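Local atomic coordinates of pseudopodium-enriched atypical kinase 1 (Homo sapiens, PDB entry 6BHC), a protein that is a kinase-fold pseudokinase that forms dimers and probably works as a signalling scaffold rather than an active kinase. Residues K63-A68 / R151-L156; D70-T75 / V88-S93. The protein carries 1 engineered substitution. All coordinates share one frame; numbering follows the deposited sequence.

In the fold
Following the chain from the N terminus, residues 63-68 come first and carry the short strand 66-67; the chain then runs directly into strand 71-78, turns back, and returns as strand 85-91. Contact 2 closes that hairpin. Strand 143-150 then leads into residues 151-156, where contact 1 closes the wider loop, so that contact 2 is nested inside it. The centres of the two contacts lie about 9 Å apart. Tyr73 joins them: its backbone probably bonds to Cys65 N and Cys66 O, and its ring packs on Pro154. Together the contacts tie the first strands of the kinase N-lobe to the linker leading toward the C-lobe.

Contact 1 of 2, residues K63-A68 / R151-L156; sequences KPCCEA and REVPCL
Cys66 turns its side chain onto the linker so that Cys66 CB rests against CB and CG of Pro154, 3.9 Å from each. With SG anti to the backbone N (chi1 180°), the sulfur is carried past the proline to the main chain of Leu156, with Cys66 SG 3.8 Å from Leu156 C. Cys65, one residue earlier, brings its sulfur to the Pro154 carbonyl. There Cys65 SG, placed between its own backbone N and carbonyl carbon (chi1 66°), lies 3.3 Å from Pro154 O and more loosely approaches Val153 CG1 at 4.3 Å. Residues 63-68 lie in the connection between the first two N-lobe strands, where active kinases carry the glycine-rich loop. Residues 151-156, by their place after strand 143-150, correspond to the hinge, beside where adenine would sit in an active kinase; two cysteines against it are consistent with the unusual cleft reported for this pseudokinase. No clear hydrogen bond crosses the contact, and Cys65 O and Cys155 O come within 2.8 Å without bonding, a tight approach of two carbonyls. Cys155 and Leu156 form backbone hydrogen bonds with Leu211 of strand 209-212. From that strand, Leu210 packs on both Cys66 and Pro154, while Ala87 of strand 85-91 touches the proline as well.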
loop_
_atom_site.group_PDB
_atom_site.type_symbol
_atom_site.label_atom_id
_atom_site.label_comp_id
_atom_site.label_asym_id
_atom_site.label_seq_id
_atom_site.Cartn_x
_atom_site.Cartn_y
_atom_site.Cartn_z
ATOM N N LYS A 63 -28.369 -18.843 -25.441
ATOM C CA LYS A 63 -29.231 -18.296 -24.407
ATOM C C LYS A 63 -28.769 -16.894 -24.025
ATOM O O LYS A 63 -27.572 -16.590 -24.077
ATOM C CB LYS A 63 -29.233 -19.194 -23.171
ATOM C CG LYS A 63 -27.923 -19.220 -22.397
ATOM C CD LYS A 63 -28.070 -19.988 -21.092
ATOM C CE LYS A 63 -29.129 -19.360 -20.198
ATOM N NZ LYS A 63 -29.289 -20.101 -18.915
ATOM N N PRO A 64 -29.700 -16.012 -23.663
ATOM C CA PRO A 64 -29.306 -14.665 -23.241
ATOM C C PRO A 64 -28.482 -14.704 -21.963
ATOM O O PRO A 64 -28.688 -15.548 -21.089
ATOM C CB PRO A 64 -30.647 -13.955 -23.017
ATOM C CG PRO A 64 -31.637 -14.742 -23.818
ATOM C CD PRO A 64 -31.162 -16.160 -23.757
ATOM N N CYS A 65 -27.532 -13.776 -21.866
ATOM C CA CYS A 65 -26.760 -13.617 -20.643
ATOM C C CYS A 65 -27.446 -12.706 -19.635
ATOM O O CYS A 65 -27.093 -12.739 -18.450
ATOM C CB CYS A 65 -25.360 -13.074 -20.957
ATOM S SG CYS A 65 -25.315 -11.386 -21.612
ATOM N N CYS A 66 -28.417 -11.907 -20.074
ATOM C CA CYS A 66 -29.169 -11.030 -19.188
ATOM C C CYS A 66 -30.424 -10.564 -19.911
ATOM O O CYS A 66 -30.398 -10.332 -21.122
ATOM C CB CYS A 66 -28.333 -9.823 -18.746
ATOM S SG CYS A 66 -29.201 -8.686 -17.642
ATOM N N GLU A 67 -31.517 -10.432 -19.160
ATOM C CA GLU A 67 -32.799 -9.970 -19.692
ATOM C C GLU A 67 -33.253 -8.775 -18.859
ATOM O O GLU A 67 -33.810 -8.945 -17.771
ATOM C CB GLU A 67 -33.837 -11.087 -19.672
ATOM C CG GLU A 67 -33.607 -12.166 -20.715
ATOM C CD GLU A 67 -34.522 -13.359 -20.530
ATOM O OE1 GLU A 67 -34.243 -14.192 -19.642
ATOM O OE2 GLU A 67 -35.527 -13.458 -21.263
ATOM N N ALA A 68 -33.018 -7.570 -19.372
ATOM C CA ALA A 68 -33.352 -6.352 -18.657
ATOM C C ALA A 68 -34.749 -5.870 -19.045
ATOM O O ALA A 68 -35.439 -6.469 -19.874
ATOM C CB ALA A 68 -32.303 -5.274 -18.925
ATOM N N ARG A 151 -19.319 -2.640 -23.675
ATOM C CA ARG A 151 -18.149 -3.387 -23.233
ATOM C C ARG A 151 -18.304 -3.972 -21.836
ATOM O O ARG A 151 -17.547 -4.879 -21.473
ATOM C CB ARG A 151 -16.901 -2.498 -23.275
ATOM C CG ARG A 151 -16.484 -2.080 -24.679
ATOM C CD ARG A 151 -15.136 -1.371 -24.678
ATOM N NE ARG A 151 -14.626 -1.171 -26.033
ATOM C CZ ARG A 151 -14.773 -0.050 -26.733
ATOM N NH1 ARG A 151 -14.276 0.037 -27.960
ATOM N NH2 ARG A 151 -15.413 0.985 -26.206
ATOM N N GLU A 152 -19.256 -3.479 -21.047
ATOM C CA GLU A 152 -19.533 -4.022 -19.716
ATOM C C GLU A 152 -20.638 -5.059 -19.862
ATOM O O GLU A 152 -21.813 -4.716 -20.018
ATOM C CB GLU A 152 -19.926 -2.915 -18.743
ATOM C CG GLU A 152 -18.811 -1.922 -18.426
ATOM C CD GLU A 152 -18.583 -0.912 -19.536
ATOM O OE1 GLU A 152 -19.528 -0.654 -20.312
ATOM O OE2 GLU A 152 -17.458 -0.378 -19.633
ATOM N N VAL A 153 -20.263 -6.333 -19.813
ATOM C CA VAL A 153 -21.195 -7.430 -20.062
ATOM C C VAL A 153 -22.046 -7.685 -18.825
ATOM O O VAL A 153 -21.505 -8.005 -17.756
ATOM C CB VAL A 153 -20.448 -8.706 -20.480
ATOM C CG1 VAL A 153 -21.419 -9.867 -20.599
ATOM C CG2 VAL A 153 -19.715 -8.481 -21.792
ATOM N N PRO A 154 -23.368 -7.559 -18.915
ATOM C CA PRO A 154 -24.218 -7.880 -17.765
ATOM C C PRO A 154 -24.441 -9.378 -17.634
ATOM O O PRO A 154 -24.677 -10.085 -18.617
ATOM C CB PRO A 154 -25.528 -7.150 -18.083
ATOM C CG PRO A 154 -25.574 -7.129 -19.569
ATOM C CD PRO A 154 -24.145 -7.010 -20.041
ATOM N N CYS A 155 -24.357 -9.859 -16.394
ATOM C CA CYS A 155 -24.596 -11.263 -16.090
ATOM C C CYS A 155 -25.998 -11.522 -15.563
ATOM O O CYS A 155 -26.497 -12.644 -15.702
ATOM C CB CYS A 155 -23.571 -11.764 -15.066
ATOM S SG CYS A 155 -21.859 -11.407 -15.510
ATOM N N LEU A 156 -26.634 -10.513 -14.975
ATOM C CA LEU A 156 -27.982 -10.610 -14.427
ATOM C C LEU A 156 -28.406 -9.210 -14.003
ATOM O O LEU A 156 -27.609 -8.268 -14.021
ATOM C CB LEU A 156 -28.054 -11.585 -13.246
ATOM C CG LEU A 156 -27.418 -11.164 -11.918
ATOM C CD1 LEU A 156 -27.992 -11.989 -10.777
ATOM C CD2 LEU A 156 -25.901 -11.299 -11.953
#

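Contact 2 of 2, residues D70-T75 / V88-S93; sequences DAVYYT and VKICKS
Val88 and Tyr74 meet as an antiparallel hydrogen-bonded pair, the straighter of its two bonds running from Val88 N to Tyr74 O at 2.7 Å with an angle of 177° at the hydrogen. Lys89 follows on the opposite face of the sheet. It reaches out fully extended, with CG anti to the backbone N (chi1 -179°), alongside the Tyr73 ring and pointing the same way: Lys89 CB lies 3.6 Å from Tyr73 CE1, and Lys89 CD passes 3.3 Å from Tyr73 OH. On the same face, Lys89 CG lies 3.5 Å from Ala71 CB. At its tip, Lys89 NZ forms a salt bridge with Asp70 OD2 at 3.1 Å, on the syn side and 24° out of the carboxylate plane, the two side chains crossing at about a right angle. Gln118 gives this group a second hold, accepting from Lys89 NZ and also bonding to Tyr73 OH. By its place in an Ala-Val-Lys sequence, Lys89 is consistent with the strand-3 lysine of the kinase fold. Ile90 returns to the Val72 side, where Ile90 CB lies 3.8 Å from Val72 CG1, and forms an antiparallel hydrogen-bonded pair with Val72. Beyond Cys91, Lys92 N bonds to Asp70 O at 2.9 Å. In the N-lobe sheet, strand 71-78 is flanked by strands 57-59 and 66-67, while strand 85-91 pairs on its other edge with strand 143-150 through Lys89 with Val148 and Cys91 with Val146.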
loop_
_atom_site.group_PDB
_atom_site.type_symbol
_atom_site.label_atom_id
_atom_site.label_comp_id
_atom_site.label_asym_id
_atom_site.label_seq_id
_atom_site.Cartn_x
_atom_site.Cartn_y
_atom_site.Cartn_z
ATOM N N ASP A 70 -35.547 -3.282 -20.753
ATOM C CA ASP A 70 -35.611 -2.612 -22.043
ATOM C C ASP A 70 -35.002 -3.404 -23.190
ATOM O O ASP A 70 -35.173 -3.004 -24.348
ATOM C CB ASP A 70 -34.913 -1.244 -21.973
ATOM C CG ASP A 70 -33.436 -1.357 -21.635
ATOM O OD1 ASP A 70 -33.034 -2.395 -21.068
ATOM O OD2 ASP A 70 -32.678 -0.408 -21.935
ATOM N N ALA A 71 -34.306 -4.504 -22.917
ATOM C CA ALA A 71 -33.576 -5.193 -23.971
ATOM C C ALA A 71 -33.179 -6.582 -23.497
ATOM O O ALA A 71 -33.358 -6.945 -22.332
ATOM C CB ALA A 71 -32.337 -4.399 -24.394
ATOM N N VAL A 72 -32.631 -7.354 -24.431
ATOM C CA VAL A 72 -32.023 -8.646 -24.150
ATOM C C VAL A 72 -30.544 -8.547 -24.500
ATOM O O VAL A 72 -30.153 -7.811 -25.412
ATOM C CB VAL A 72 -32.723 -9.787 -24.929
ATOM C CG1 VAL A 72 -32.477 -9.658 -26.428
ATOM C CG2 VAL A 72 -32.281 -11.143 -24.417
ATOM N N TYR A 73 -29.716 -9.271 -23.750
ATOM C CA TYR A 73 -28.267 -9.182 -23.875
ATOM C C TYR A 73 -27.678 -10.518 -24.301
ATOM O O TYR A 73 -28.102 -11.576 -23.824
ATOM C CB TYR A 73 -27.620 -8.746 -22.560
ATOM C CG TYR A 73 -27.829 -7.293 -22.214
ATOM C CD1 TYR A 73 -26.950 -6.318 -22.671
ATOM C CD2 TYR A 73 -28.897 -6.895 -21.421
ATOM C CE1 TYR A 73 -27.133 -4.987 -22.349
ATOM C CE2 TYR A 73 -29.088 -5.568 -21.095
ATOM C CZ TYR A 73 -28.204 -4.618 -21.562
ATOM O OH TYR A 73 -28.390 -3.295 -21.240
ATOM N N TYR A 74 -26.685 -10.459 -25.186
ATOM C CA TYR A 74 -25.956 -11.637 -25.631
ATOM C C TYR A 74 -24.470 -11.318 -25.664
ATOM O O TYR A 74 -24.068 -10.294 -26.223
ATOM C CB TYR A 74 -26.417 -12.092 -27.021
ATOM C CG TYR A 74 -27.809 -12.677 -27.067
ATOM C CD1 TYR A 74 -28.918 -11.867 -27.270
ATOM C CD2 TYR A 74 -28.012 -14.043 -26.925
ATOM C CE1 TYR A 74 -30.193 -12.400 -27.320
ATOM C CE2 TYR A 74 -29.281 -14.586 -26.974
ATOM C CZ TYR A 74 -30.368 -13.760 -27.170
ATOM O OH TYR A 74 -31.634 -14.295 -27.219
ATOM N N THR A 75 -23.663 -12.187 -25.064
ATOM C CA THR A 75 -22.220 -12.068 -25.199
ATOM C C THR A 75 -21.813 -12.383 -26.633
ATOM O O THR A 75 -22.334 -13.315 -27.250
ATOM C CB THR A 75 -21.508 -13.011 -24.230
ATOM O OG1 THR A 75 -21.853 -14.366 -24.538
ATOM C CG2 THR A 75 -21.918 -12.707 -22.800
ATOM N N VAL A 88 -24.103 -7.687 -26.881
ATOM C CA VAL A 88 -25.049 -7.188 -27.872
ATOM C C VAL A 88 -26.368 -6.913 -27.166
ATOM O O VAL A 88 -26.984 -7.826 -26.601
ATOM C CB VAL A 88 -25.232 -8.185 -29.026
ATOM C CG1 VAL A 88 -26.409 -7.780 -29.888
ATOM C CG2 VAL A 88 -23.961 -8.268 -29.857
ATOM N N LYS A 89 -26.799 -5.656 -27.190
ATOM C CA LYS A 89 -28.030 -5.228 -26.535
ATOM C C LYS A 89 -29.097 -5.012 -27.604
ATOM O O LYS A 89 -28.997 -4.080 -28.409
ATOM C CB LYS A 89 -27.789 -3.958 -25.721
ATOM C CG LYS A 89 -29.009 -3.437 -24.989
ATOM C CD LYS A 89 -28.717 -2.124 -24.275
ATOM C CE LYS A 89 -29.954 -1.599 -23.561
ATOM N NZ LYS A 89 -29.683 -0.337 -22.814
ATOM N N ILE A 90 -30.110 -5.872 -27.613
ATOM C CA ILE A 90 -31.189 -5.822 -28.594
ATOM C C ILE A 90 -32.408 -5.215 -27.910
ATOM O O ILE A 90 -33.072 -5.874 -27.103
ATOM C CB ILE A 90 -31.503 -7.212 -29.163
ATOM C CG1 ILE A 90 -30.219 -7.914 -29.608
ATOM C CG2 ILE A 90 -32.472 -7.098 -30.331
ATOM C CD1 ILE A 90 -30.442 -9.329 -30.103
ATOM N N CYS A 91 -32.717 -3.966 -28.245
ATOM C CA CYS A 91 -33.745 -3.212 -27.547
ATOM C C CYS A 91 -35.144 -3.659 -27.973
ATOM O O CYS A 91 -35.346 -4.232 -29.047
ATOM C CB CYS A 91 -33.559 -1.716 -27.799
ATOM S SG CYS A 91 -31.921 -1.112 -27.319
ATOM N N LYS A 92 -36.120 -3.385 -27.106
ATOM C CA LYS A 92 -37.478 -3.856 -27.349
ATOM C C LYS A 92 -38.258 -2.932 -28.277
ATOM O O LYS A 92 -39.192 -3.381 -28.950
ATOM C CB LYS A 92 -38.220 -4.018 -26.023
ATOM C CG LYS A 92 -37.611 -5.064 -25.096
ATOM C CD LYS A 92 -38.384 -5.176 -23.793
ATOM C CE LYS A 92 -37.790 -6.247 -22.885
ATOM N NZ LYS A 92 -38.524 -6.342 -21.588
ATOM N N SER A 93 -37.898 -1.655 -28.331
ATOM C CA SER A 93 -38.606 -0.695 -29.175
ATOM C C SER A 93 -37.660 0.369 -29.722
ATOM O O SER A 93 -37.902 0.947 -30.779
ATOM C CB SER A 93 -39.745 -0.037 -28.394
ATOM O OG SER A 93 -40.725 -0.990 -28.019
#